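Local coordinates for protein tartronic semialdehyde reductase (PDB 1YB4) that catalyses the NAD(P)H-dependent reduction of tartronate semialdehyde (2-hydroxy-3-oxopropanoate) to (R)-glycerate, reversibly, at residues Gln71-Leu76 with Pro100-Arg105; Leu181-Val186 with Ser280-Ala285; Asn243-Ser248 with Pro257-Cys262; Gln263-Thr268 with Glu287-His292. All coordinates share one frame; numbering follows the deposited sequence.

Contact 1 of 4, residues Gln71-Leu76 with Pro100-Arg105; sequences QVEDVL and PIETKR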
loop_
_atom_site.group_PDB
_atom_site.type_symbol
_atom_site.label_atom_id
_atom_site.label_comp_id
_atom_site.label_asym_id
_atom_site.label_seq_id
_atom_site.Cartn_x
_atom_site.Cartn_y
_atom_site.Cartn_z
ATOM N N GLN A 71 -15.839 -20.962 17.382
ATOM C CA GLN A 71 -16.930 -21.942 17.364
ATOM C C GLN A 71 -16.398 -23.360 17.165
ATOM O O GLN A 71 -17.060 -24.338 17.534
ATOM C CB GLN A 71 -17.914 -21.650 16.250
ATOM C CG GLN A 71 -18.855 -20.514 16.523
ATOM C CD GLN A 71 -19.838 -20.350 15.392
ATOM O OE1 GLN A 71 -20.655 -21.239 15.126
ATOM N NE2 GLN A 71 -19.756 -19.221 14.697
ATOM N N VAL A 72 -15.220 -23.478 16.561
ATOM C CA VAL A 72 -14.613 -24.788 16.377
ATOM C C VAL A 72 -13.992 -25.184 17.718
ATOM O O VAL A 72 -13.904 -26.368 18.046
ATOM C CB VAL A 72 -13.508 -24.779 15.293
ATOM C CG1 VAL A 72 -12.507 -25.907 15.540
ATOM C CG2 VAL A 72 -14.124 -24.969 13.938
ATOM N N GLU A 73 -13.577 -24.192 18.501
ATOM C CA GLU A 73 -12.959 -24.474 19.791
ATOM C C GLU A 73 -13.998 -24.932 20.810
ATOM O O GLU A 73 -13.730 -25.809 21.632
ATOM C CB GLU A 73 -12.237 -23.241 20.327
ATOM C CG GLU A 73 -11.393 -23.537 21.552
ATOM C CD GLU A 73 -10.788 -22.291 22.173
ATOM O OE1 GLU A 73 -10.138 -21.507 21.438
ATOM O OE2 GLU A 73 -10.962 -22.104 23.400
ATOM N N ASP A 74 -15.186 -24.339 20.744
ATOM C CA ASP A 74 -16.254 -24.686 21.662
ATOM C C ASP A 74 -16.797 -26.070 21.322
ATOM O O ASP A 74 -17.129 -26.851 22.210
ATOM C CB ASP A 74 -17.368 -23.642 21.582
ATOM C CG ASP A 74 -18.351 -23.748 22.735
ATOM O OD1 ASP A 74 -19.396 -23.068 22.678
ATOM O OD2 ASP A 74 -18.078 -24.502 23.694
ATOM N N VAL A 75 -16.898 -26.377 20.034
ATOM C CA VAL A 75 -17.383 -27.689 19.637
ATOM C C VAL A 75 -16.417 -28.716 20.193
ATOM O O VAL A 75 -16.815 -29.778 20.662
ATOM C CB VAL A 75 -17.440 -27.847 18.106
ATOM C CG1 VAL A 75 -17.551 -29.321 17.738
ATOM C CG2 VAL A 75 -18.632 -27.090 17.560
ATOM N N LEU A 76 -15.136 -28.386 20.143
ATOM C CA LEU A 76 -14.117 -29.285 20.644
ATOM C C LEU A 76 -14.078 -29.351 22.162
ATOM O O LEU A 76 -14.254 -30.418 22.746
ATOM C CB LEU A 76 -12.746 -28.872 20.104
ATOM C CG LEU A 76 -12.132 -29.677 18.948
ATOM C CD1 LEU A 76 -13.174 -30.544 18.269
ATOM C CD2 LEU A 76 -11.493 -28.713 17.952
ATOM N N PRO A 100 -4.731 -21.081 11.505
ATOM C CA PRO A 100 -3.659 -22.076 11.401
ATOM C C PRO A 100 -2.959 -22.323 12.742
ATOM O O PRO A 100 -2.766 -23.470 13.139
ATOM C CB PRO A 100 -2.728 -21.465 10.353
ATOM C CG PRO A 100 -3.700 -20.719 9.456
ATOM C CD PRO A 100 -4.584 -20.042 10.465
ATOM N N ILE A 101 -2.596 -21.240 13.434
ATOM C CA ILE A 101 -1.933 -21.325 14.739
ATOM C C ILE A 101 -2.839 -22.017 15.778
ATOM O O ILE A 101 -2.371 -22.824 16.595
ATOM C CB ILE A 101 -1.559 -19.913 15.289
ATOM C CG1 ILE A 101 -0.587 -19.204 14.340
ATOM C CG2 ILE A 101 -0.930 -20.036 16.660
ATOM C CD1 ILE A 101 -1.202 -18.787 13.022
ATOM N N GLU A 102 -4.130 -21.686 15.746
ATOM C CA GLU A 102 -5.114 -22.266 16.658
ATOM C C GLU A 102 -5.232 -23.760 16.422
ATOM O O GLU A 102 -5.175 -24.558 17.350
ATOM C CB GLU A 102 -6.485 -21.636 16.421
ATOM C CG GLU A 102 -6.519 -20.167 16.660
ATOM C CD GLU A 102 -6.267 -19.852 18.098
ATOM O OE1 GLU A 102 -7.181 -20.087 18.917
ATOM O OE2 GLU A 102 -5.148 -19.389 18.403
ATOM N N THR A 103 -5.429 -24.126 15.161
ATOM C CA THR A 103 -5.559 -25.525 14.794
ATOM C C THR A 103 -4.398 -26.328 15.367
ATOM O O THR A 103 -4.588 -27.452 15.829
ATOM C CB THR A 103 -5.614 -25.687 13.267
ATOM O OG1 THR A 103 -6.858 -25.158 12.781
ATOM C CG2 THR A 103 -5.495 -27.153 12.875
ATOM N N LYS A 104 -3.202 -25.745 15.349
ATOM C CA LYS A 104 -2.028 -26.414 15.885
ATOM C C LYS A 104 -2.303 -26.879 17.306
ATOM O O LYS A 104 -2.036 -28.031 17.641
ATOM C CB LYS A 104 -0.823 -25.469 15.890
ATOM C CG LYS A 104 -0.279 -25.084 14.509
ATOM C CD LYS A 104 0.719 -26.107 13.969
ATOM C CE LYS A 104 1.359 -25.634 12.661
ATOM N NZ LYS A 104 2.199 -24.411 12.826
ATOM N N ARG A 105 -2.852 -26.002 18.141
ATOM C CA ARG A 105 -3.107 -26.405 19.518
ATOM C C ARG A 105 -4.392 -27.201 19.748
ATOM O O ARG A 105 -4.469 -27.988 20.686
ATOM C CB ARG A 105 -3.033 -25.207 20.470
ATOM C CG ARG A 105 -4.208 -24.267 20.447
ATOM C CD ARG A 105 -4.200 -23.413 21.716
ATOM N NE ARG A 105 -5.245 -22.394 21.715
ATOM C CZ ARG A 105 -5.252 -21.328 20.919
ATOM N NH1 ARG A 105 -4.265 -21.132 20.048
ATOM N NH2 ARG A 105 -6.250 -20.456 21.000
#

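Contact 2 of 4, residues Leu181-Val186 with Ser280-Ala285; sequences LNIEAV and SAMVQA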
loop_
_atom_site.group_PDB
_atom_site.type_symbol
_atom_site.label_atom_id
_atom_site.label_comp_id
_atom_site.label_asym_id
_atom_site.label_seq_id
_atom_site.Cartn_x
_atom_site.Cartn_y
_atom_site.Cartn_z
ATOM N N LEU A 181 -5.163 -11.430 -4.473
ATOM C CA LEU A 181 -4.167 -10.652 -5.172
ATOM C C LEU A 181 -4.252 -10.805 -6.707
ATOM O O LEU A 181 -4.054 -9.828 -7.429
ATOM C CB LEU A 181 -2.767 -11.005 -4.639
ATOM C CG LEU A 181 -2.412 -10.170 -3.401
ATOM C CD1 LEU A 181 -3.483 -10.354 -2.323
ATOM C CD2 LEU A 181 -1.042 -10.572 -2.889
ATOM N N ASN A 182 -4.556 -12.011 -7.205
ATOM C CA ASN A 182 -4.665 -12.229 -8.659
ATOM C C ASN A 182 -5.882 -11.487 -9.207
ATOM O O ASN A 182 -5.806 -10.855 -10.269
ATOM C CB ASN A 182 -4.767 -13.716 -8.979
ATOM C CG ASN A 182 -3.418 -14.386 -9.011
ATOM O OD1 ASN A 182 -2.452 -13.880 -8.433
ATOM N ND2 ASN A 182 -3.335 -15.535 -9.679
ATOM N N ILE A 183 -6.993 -11.538 -8.473
ATOM C CA ILE A 183 -8.197 -10.835 -8.905
ATOM C C ILE A 183 -7.918 -9.334 -8.964
ATOM O O ILE A 183 -8.323 -8.657 -9.906
ATOM C CB ILE A 183 -9.403 -11.094 -7.946
ATOM C CG1 ILE A 183 -9.874 -12.544 -8.087
ATOM C CG2 ILE A 183 -10.550 -10.169 -8.287
ATOM C CD1 ILE A 183 -10.936 -12.974 -7.056
ATOM N N GLU A 184 -7.207 -8.812 -7.970
ATOM C CA GLU A 184 -6.917 -7.389 -7.944
ATOM C C GLU A 184 -5.972 -7.032 -9.087
ATOM O O GLU A 184 -6.091 -5.966 -9.703
ATOM C CB GLU A 184 -6.313 -7.010 -6.592
ATOM C CG GLU A 184 -6.423 -5.531 -6.228
ATOM C CD GLU A 184 -5.316 -4.685 -6.826
ATOM O OE1 GLU A 184 -4.276 -5.253 -7.229
ATOM O OE2 GLU A 184 -5.480 -3.444 -6.868
ATOM N N ALA A 185 -5.043 -7.931 -9.385
ATOM C CA ALA A 185 -4.102 -7.679 -10.466
ATOM C C ALA A 185 -4.821 -7.543 -11.813
ATOM O O ALA A 185 -4.598 -6.583 -12.551
ATOM C CB ALA A 185 -3.054 -8.783 -10.521
ATOM N N VAL A 186 -5.689 -8.496 -12.135
ATOM C CA VAL A 186 -6.431 -8.437 -13.394
ATOM C C VAL A 186 -7.248 -7.132 -13.446
ATOM O O VAL A 186 -7.385 -6.516 -14.510
ATOM C CB VAL A 186 -7.373 -9.677 -13.540
ATOM C CG1 VAL A 186 -8.065 -9.678 -14.906
ATOM C CG2 VAL A 186 -6.547 -10.957 -13.364
ATOM N N SER A 280 -15.201 -11.217 -7.998
ATOM C CA SER A 280 -14.688 -10.698 -9.257
ATOM C C SER A 280 -15.175 -9.250 -9.313
ATOM O O SER A 280 -14.690 -8.436 -10.099
ATOM C CB SER A 280 -15.235 -11.503 -10.446
ATOM O OG SER A 280 -16.652 -11.494 -10.465
ATOM N N ALA A 281 -16.133 -8.937 -8.449
ATOM C CA ALA A 281 -16.686 -7.596 -8.350
ATOM C C ALA A 281 -15.625 -6.607 -7.847
ATOM O O ALA A 281 -15.845 -5.390 -7.795
ATOM C CB ALA A 281 -17.871 -7.609 -7.417
HETATM N N MSE A 282 -14.484 -7.157 -7.458
HETATM C CA MSE A 282 -13.350 -6.381 -6.987
HETATM C C MSE A 282 -13.062 -5.239 -7.943
HETATM O O MSE A 282 -12.780 -4.124 -7.518
HETATM C CB MSE A 282 -12.115 -7.291 -6.906
HETATM C CG MSE A 282 -10.769 -6.586 -6.824
HETATM SE SE MSE A 282 -10.479 -5.742 -5.118
HETATM C CE MSE A 282 -10.640 -3.933 -5.657
ATOM N N VAL A 283 -13.145 -5.531 -9.237
ATOM C CA VAL A 283 -12.846 -4.565 -10.285
ATOM C C VAL A 283 -13.559 -3.245 -10.111
ATOM O O VAL A 283 -13.048 -2.188 -10.497
ATOM C CB VAL A 283 -13.168 -5.156 -11.690
ATOM C CG1 VAL A 283 -14.644 -5.478 -11.793
ATOM C CG2 VAL A 283 -12.732 -4.187 -12.790
ATOM N N GLN A 284 -14.737 -3.291 -9.515
ATOM C CA GLN A 284 -15.503 -2.068 -9.315
ATOM C C GLN A 284 -14.772 -1.066 -8.423
ATOM O O GLN A 284 -14.936 0.142 -8.580
ATOM C CB GLN A 284 -16.878 -2.397 -8.720
ATOM C CG GLN A 284 -17.739 -3.249 -9.639
ATOM C CD GLN A 284 -19.179 -3.335 -9.179
ATOM O OE1 GLN A 284 -19.481 -3.929 -8.142
ATOM N NE2 GLN A 284 -20.077 -2.729 -9.946
ATOM N N ALA A 285 -13.963 -1.567 -7.492
ATOM C CA ALA A 285 -13.237 -0.683 -6.594
ATOM C C ALA A 285 -12.252 0.160 -7.365
ATOM O O ALA A 285 -12.135 1.355 -7.122
ATOM C CB ALA A 285 -12.526 -1.475 -5.534
#

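Contact 3 of 4, residues Asn243-Ser248 with Pro257-Cys262; sequences NLALQS and PNTATC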
loop_
_atom_site.group_PDB
_atom_site.type_symbol
_atom_site.label_atom_id
_atom_site.label_comp_id
_atom_site.label_asym_id
_atom_site.label_seq_id
_atom_site.Cartn_x
_atom_site.Cartn_y
_atom_site.Cartn_z
ATOM N N ASN A 243 -9.086 -11.889 6.525
ATOM C CA ASN A 243 -8.890 -11.507 7.918
ATOM C C ASN A 243 -8.080 -12.592 8.635
ATOM O O ASN A 243 -7.302 -12.291 9.555
ATOM C CB ASN A 243 -10.223 -11.291 8.631
ATOM C CG ASN A 243 -10.055 -10.549 9.951
ATOM O OD1 ASN A 243 -10.631 -10.934 10.965
ATOM N ND2 ASN A 243 -9.259 -9.479 9.941
ATOM N N LEU A 244 -8.251 -13.850 8.225
ATOM C CA LEU A 244 -7.469 -14.931 8.816
ATOM C C LEU A 244 -6.016 -14.711 8.443
ATOM O O LEU A 244 -5.135 -14.763 9.293
ATOM C CB LEU A 244 -7.920 -16.275 8.279
ATOM C CG LEU A 244 -9.127 -16.846 8.994
ATOM C CD1 LEU A 244 -9.635 -18.065 8.244
ATOM C CD2 LEU A 244 -8.724 -17.186 10.421
ATOM N N ALA A 245 -5.773 -14.455 7.160
ATOM C CA ALA A 245 -4.418 -14.205 6.666
ATOM C C ALA A 245 -3.766 -13.038 7.406
ATOM O O ALA A 245 -2.645 -13.156 7.893
ATOM C CB ALA A 245 -4.438 -13.912 5.171
ATOM N N LEU A 246 -4.465 -11.914 7.499
ATOM C CA LEU A 246 -3.909 -10.749 8.189
ATOM C C LEU A 246 -3.700 -10.958 9.702
ATOM O O LEU A 246 -2.739 -10.452 10.267
ATOM C CB LEU A 246 -4.790 -9.521 7.917
ATOM C CG LEU A 246 -4.701 -9.023 6.469
ATOM C CD1 LEU A 246 -5.812 -8.037 6.174
ATOM C CD2 LEU A 246 -3.328 -8.391 6.248
ATOM N N GLN A 247 -4.586 -11.701 10.354
ATOM C CA GLN A 247 -4.417 -11.958 11.781
ATOM C C GLN A 247 -3.271 -12.955 11.969
ATOM O O GLN A 247 -2.497 -12.843 12.922
ATOM C CB GLN A 247 -5.707 -12.512 12.400
ATOM C CG GLN A 247 -6.840 -11.505 12.521
ATOM C CD GLN A 247 -6.485 -10.319 13.414
ATOM O OE1 GLN A 247 -5.892 -9.336 12.969
ATOM N NE2 GLN A 247 -6.838 -10.417 14.688
ATOM N N SER A 248 -3.164 -13.922 11.057
ATOM C CA SER A 248 -2.090 -14.913 11.107
ATOM C C SER A 248 -0.782 -14.176 10.855
ATOM O O SER A 248 0.219 -14.358 11.560
ATOM C CB SER A 248 -2.281 -15.983 10.021
ATOM O OG SER A 248 -3.464 -16.742 10.232
ATOM N N PRO A 257 1.847 -6.700 2.426
ATOM C CA PRO A 257 1.335 -5.424 1.941
ATOM C C PRO A 257 0.183 -5.487 0.964
ATOM O O PRO A 257 -0.819 -4.813 1.163
ATOM C CB PRO A 257 2.583 -4.750 1.376
ATOM C CG PRO A 257 3.387 -5.925 0.875
ATOM C CD PRO A 257 3.222 -6.946 1.956
ATOM N N ASN A 258 0.281 -6.282 -0.090
ATOM C CA ASN A 258 -0.841 -6.304 -1.024
ATOM C C ASN A 258 -2.080 -7.030 -0.478
ATOM O O ASN A 258 -3.203 -6.718 -0.856
ATOM C CB ASN A 258 -0.397 -6.835 -2.396
ATOM C CG ASN A 258 0.456 -5.810 -3.161
ATOM O OD1 ASN A 258 0.519 -4.626 -2.789
ATOM N ND2 ASN A 258 1.101 -6.254 -4.229
ATOM N N THR A 259 -1.897 -7.976 0.429
ATOM C CA THR A 259 -3.058 -8.632 1.013
ATOM C C THR A 259 -3.728 -7.558 1.889
ATOM O O THR A 259 -4.946 -7.402 1.878
ATOM C CB THR A 259 -2.644 -9.849 1.885
ATOM O OG1 THR A 259 -1.932 -10.801 1.074
ATOM C CG2 THR A 259 -3.866 -10.538 2.487
ATOM N N ALA A 260 -2.923 -6.792 2.624
ATOM C CA ALA A 260 -3.468 -5.747 3.479
ATOM C C ALA A 260 -4.310 -4.798 2.633
ATOM O O ALA A 260 -5.456 -4.498 2.987
ATOM C CB ALA A 260 -2.355 -4.981 4.173
ATOM N N THR A 261 -3.749 -4.338 1.516
ATOM C CA THR A 261 -4.469 -3.435 0.626
ATOM C C THR A 261 -5.722 -4.083 0.067
ATOM O O THR A 261 -6.772 -3.462 0.046
ATOM C CB THR A 261 -3.615 -2.990 -0.580
ATOM O OG1 THR A 261 -2.385 -2.416 -0.121
ATOM C CG2 THR A 261 -4.377 -1.951 -1.411
ATOM N N CYS A 262 -5.617 -5.324 -0.399
ATOM C CA CYS A 262 -6.786 -6.011 -0.954
ATOM C C CYS A 262 -7.959 -6.007 0.009
ATOM O O CYS A 262 -9.107 -5.840 -0.404
ATOM C CB CYS A 262 -6.449 -7.452 -1.342
ATOM S SG CYS A 262 -5.707 -7.565 -2.982
#

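Contact 4 of 4, residues Gln263-Thr268 with Glu287-His292; sequences QELFNT and ELMANH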
loop_
_atom_site.group_PDB
_atom_site.type_symbol
_atom_site.label_atom_id
_atom_site.label_comp_id
_atom_site.label_asym_id
_atom_site.label_seq_id
_atom_site.Cartn_x
_atom_site.Cartn_y
_atom_site.Cartn_z
ATOM N N GLN A 263 -7.669 -6.171 1.298
ATOM C CA GLN A 263 -8.727 -6.187 2.304
ATOM C C GLN A 263 -9.381 -4.807 2.340
ATOM O O GLN A 263 -10.600 -4.690 2.467
ATOM C CB GLN A 263 -8.148 -6.528 3.682
ATOM C CG GLN A 263 -9.174 -6.627 4.817
ATOM C CD GLN A 263 -10.149 -7.785 4.628
ATOM O OE1 GLN A 263 -10.840 -7.878 3.609
ATOM N NE2 GLN A 263 -10.207 -8.673 5.614
ATOM N N GLU A 264 -8.572 -3.761 2.212
ATOM C CA GLU A 264 -9.102 -2.400 2.228
ATOM C C GLU A 264 -9.933 -2.113 0.978
ATOM O O GLU A 264 -10.942 -1.408 1.047
ATOM C CB GLU A 264 -7.961 -1.384 2.347
ATOM C CG GLU A 264 -7.188 -1.497 3.638
ATOM C CD GLU A 264 -8.098 -1.529 4.858
ATOM O OE1 GLU A 264 -8.849 -0.553 5.071
ATOM O OE2 GLU A 264 -8.064 -2.532 5.602
ATOM N N LEU A 265 -9.494 -2.641 -0.162
ATOM C CA LEU A 265 -10.230 -2.449 -1.409
ATOM C C LEU A 265 -11.603 -3.150 -1.291
ATOM O O LEU A 265 -12.613 -2.658 -1.805
ATOM C CB LEU A 265 -9.427 -3.003 -2.592
ATOM C CG LEU A 265 -8.113 -2.295 -2.971
ATOM C CD1 LEU A 265 -7.417 -3.072 -4.070
ATOM C CD2 LEU A 265 -8.385 -0.877 -3.437
ATOM N N PHE A 266 -11.634 -4.291 -0.603
ATOM C CA PHE A 266 -12.898 -5.000 -0.388
ATOM C C PHE A 266 -13.794 -4.135 0.484
ATOM O O PHE A 266 -15.016 -4.219 0.403
ATOM C CB PHE A 266 -12.686 -6.357 0.307
ATOM C CG PHE A 266 -12.303 -7.477 -0.636
ATOM C CD1 PHE A 266 -12.767 -7.493 -1.945
ATOM C CD2 PHE A 266 -11.496 -8.528 -0.197
ATOM C CE1 PHE A 266 -12.435 -8.525 -2.799
ATOM C CE2 PHE A 266 -11.152 -9.575 -1.049
ATOM C CZ PHE A 266 -11.622 -9.574 -2.350
ATOM N N ASN A 267 -13.178 -3.309 1.327
ATOM C CA ASN A 267 -13.929 -2.422 2.199
ATOM C C ASN A 267 -14.607 -1.378 1.332
ATOM O O ASN A 267 -15.710 -0.929 1.641
ATOM C CB ASN A 267 -13.018 -1.733 3.224
ATOM C CG ASN A 267 -12.665 -2.627 4.397
ATOM O OD1 ASN A 267 -13.341 -3.616 4.655
ATOM N ND2 ASN A 267 -11.612 -2.268 5.128
ATOM N N THR A 268 -13.944 -0.990 0.247
ATOM C CA THR A 268 -14.521 -0.018 -0.671
ATOM C C THR A 268 -15.692 -0.679 -1.405
ATOM O O THR A 268 -16.714 -0.045 -1.634
ATOM C CB THR A 268 -13.438 0.518 -1.661
ATOM O OG1 THR A 268 -12.538 1.374 -0.944
ATOM C CG2 THR A 268 -14.060 1.325 -2.804
ATOM N N GLU A 287 -12.458 0.741 -10.593
ATOM C CA GLU A 287 -13.196 1.547 -11.563
ATOM C C GLU A 287 -13.589 2.831 -10.839
ATOM O O GLU A 287 -13.467 3.918 -11.384
ATOM C CB GLU A 287 -14.441 0.811 -12.066
ATOM C CG GLU A 287 -14.123 -0.375 -12.964
ATOM C CD GLU A 287 -15.356 -1.185 -13.320
ATOM O OE1 GLU A 287 -16.206 -1.380 -12.429
ATOM O OE2 GLU A 287 -15.473 -1.640 -14.476
ATOM N N LEU A 288 -14.034 2.698 -9.593
ATOM C CA LEU A 288 -14.441 3.851 -8.788
ATOM C C LEU A 288 -13.267 4.815 -8.581
ATOM O O LEU A 288 -13.404 6.037 -8.743
ATOM C CB LEU A 288 -14.956 3.369 -7.426
ATOM C CG LEU A 288 -15.460 4.420 -6.434
ATOM C CD1 LEU A 288 -16.627 5.155 -7.036
ATOM C CD2 LEU A 288 -15.887 3.755 -5.130
HETATM N N MSE A 289 -12.116 4.243 -8.231
HETATM C CA MSE A 289 -10.912 5.010 -7.965
HETATM C C MSE A 289 -10.284 5.649 -9.200
HETATM O O MSE A 289 -9.388 6.486 -9.083
HETATM C CB MSE A 289 -9.906 4.111 -7.237
HETATM C CG MSE A 289 -10.374 3.719 -5.824
HETATM SE SE MSE A 289 -9.725 2.016 -5.132
HETATM C CE MSE A 289 -8.001 2.613 -4.472
ATOM N N ALA A 290 -10.768 5.273 -10.378
ATOM C CA ALA A 290 -10.251 5.814 -11.620
ATOM C C ALA A 290 -11.353 6.546 -12.369
ATOM O O ALA A 290 -11.088 7.253 -13.347
ATOM C CB ALA A 290 -9.701 4.689 -12.481
ATOM N N ASN A 291 -12.586 6.399 -11.895
ATOM C CA ASN A 291 -13.741 7.017 -12.544
ATOM C C ASN A 291 -13.768 6.541 -14.001
ATOM O O ASN A 291 -13.830 7.340 -14.931
ATOM C CB ASN A 291 -13.645 8.547 -12.498
ATOM C CG ASN A 291 -14.994 9.225 -12.758
ATOM O OD1 ASN A 291 -16.035 8.555 -12.845
ATOM N ND2 ASN A 291 -14.983 10.553 -12.870
ATOM N N HIS A 292 -13.706 5.226 -14.183
ATOM C CA HIS A 292 -13.723 4.630 -15.507
ATOM C C HIS A 292 -14.060 3.134 -15.395
ATOM O O HIS A 292 -13.288 2.359 -14.830
ATOM C CB HIS A 292 -12.359 4.837 -16.154
ATOM C CG HIS A 292 -12.310 4.451 -17.592
ATOM N ND1 HIS A 292 -12.380 3.140 -18.010
ATOM C CD2 HIS A 292 -12.208 5.201 -18.710
ATOM C CE1 HIS A 292 -12.324 3.100 -19.327
ATOM N NE2 HIS A 292 -12.220 4.337 -19.778
#

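Contact 1 of 4, residues Gln71-Leu76 with Pro100-Arg105
Helices 69-77 and 100-111 come together at Glu73 and Glu102, whose CA atoms are still 8.7 Å apart, and between residues 71-76 and 100-105 only long polar side chains bridge the gap. Glu73 does the reaching. Its chain is nearly straight, with CG turned opposite the backbone N (chi1 -171°), and it carries OE1 across. There OE1 lies about 4.1 Å from Arg105 NH2, a less surely placed atom, beyond salt-bridge range, and the carboxylate is turned 73° from the guanidinium plane. The firmer interaction lies within the second helix, one turn apart: Arg105 NH1 donates to Glu102 OE2 at 2.6 Å. Glu102 folds back at its second torsion to receive it, and the donor stands above the carboxylate plane. The other half of this ion pair, Arg105 NH2 with Glu102 OE1, is doubtful, being modelled too close. Two carboxylates thus share the neighbourhood of one arginine, which would probably offset their mutual repulsion; Arg109 adds a long, weak ion pair to Glu73. Beside this polar fringe, Val72 and Leu76 pack on Phe106. Each helix follows a parallel strand and leads to the next, the successive beta-alpha-beta crossovers of a Rossmann-type nucleotide-binding domain.

Contact 2 of 4, residues Leu181-Val186 with Ser280-Ala285
The all-helical C-terminal domain is built along the long helix 167-195, and here Ile183 and Glu184 of that helix receive Met282, a selenomethionine near the start of the last helix. The chain makes a 3-10 turn at Ser280 and Ala281 and goes on through Met282 into the last helix. Two close backbone approaches follow, Ile183 CA to Ser280 CA at 6.5 Å and Glu184 CA to Met282 CA at 6.6 Å, near enough for short side-chain stems to do the packing. Ile183 contributes its CG2 branch, which reaches Ser280 CA at 4.3 Å. The side chain of Ser280 is engaged differently, its hydroxyl OG being hydrogen-bonded to Asp278. Met282 leaves its backbone with CG opposite the backbone N (chi1 163°) and bends at the second torsion (chi2 72°), which lays the selenium against the aliphatic part of Glu184: Glu184 CG and Met282 SE are 4.2 Å apart. A further bend at chi3 turns the methyl CE. Leu265 of helix 257-271 borders both of these residues, so the contact is buried among three helices. Tightest of all is the wedge of methyl against stem, Ile183 CG2 to Met282 CB at 3.6 Å.

Contact 3 of 4, residues Asn243-Ser248 with Pro257-Cys262
Leu244 O is gripped twice by Ser248, through OG and through the backbone N, in the same helix whose Ala245 and Leu246 meet Thr259 and Ala260. The hydroxyl bond, OG of Ser248 to O of Leu244, measures 2.8 Å and comes in 45° out of the carbonyl plane, beside the ordinary helical bond. It is internal to helix 235-251; what passes between the helices is apolar. Leu246 points at the opposing helix and lays its CD2 methyl over the backbone of Ala260, 3.8 Å from Ala260 CA. The same CD2 touches Ala260 CB at 4.1 Å, the small alanine letting the leucine tip come down close to the main chain. Thr259 offers its methyl, with CG2 lying 4.3 Å from Ala245 CB and equally near Leu246 CG. Its hydroxyl is used otherwise, bonding Glu188 of the second subunit. The short axes approach to 10.1 Å and run roughly antiparallel, 136° apart, as in a helical hairpin closed by a brief turn. Helix 167-195 fits against this pair, with Val173 on Ala245 and Ile177 on Thr259, while Glu264 of the third subunit covers Leu246 and Ala260, and Ser248 meets the start of helix 100-111.

Contact 4 of 4, residues Gln263-Thr268 with Glu287-His292
Leu265 and Met289 form the close-packed half of this contact, and Thr268 with Leu288 the more sparsely packed half. Leu265 sends its CD2 methyl to the bend of the selenomethionine, 3.6 Å from Met289 SE. The same Leu265 CD2 is 3.7 Å from Met289 CE, so one methyl sits against both atoms at the end of a chain that crosses it at about a right angle. The bend at Met289 chi3 (83°) sets selenium and methyl side by side against it. One turn along helix 257-271, Thr268 CG2 meets CD2 of Leu288, the residue before Met289, at 3.8 Å, a single methyl pair between backbones whose nearest CA atoms, Thr268 and Leu288, are 9.0 Å apart. Leu288 is partly exposed, and beyond it a Schellman motif ends the helix, His292 N bonding Glu287 O at 3.1 Å; its C-prime residue, exposed Asn291 (positive phi), still bonds Ala271 O of the fourth subunit through ND2. The Thr268 hydroxyl bonds Met289 O of the fourth subunit and Asn255 of the third. The chemistry implies that apolar groups alone join these two segments within the chain, whereas the subunit interface combines apolar packing with hydrogen bonds of Thr268 OG1 and Met289 O.

How the contacts relate
Contact 1 belongs to the Rossmann-type domain, the other three to the helical domain, and its centre is 31 Å from that of contact 2. The domains touch through contact 3, where Ser248 OG packs 3.5 Å from Pro100 CD. Contacts 2 and 4 are closest, with centres about 9 Å apart; Leu265 joins them, its CB lying 3.4 Å from Met282 CE. Cys262 links contact 3 to contact 2 by packing on Leu181 and Glu184. Helix 257-271 therefore runs through contacts 3 and 4 and borders contact 2. Only contact 3 comes near the predicted active-site Lys172, about 10 Å from the Ala245 side chain.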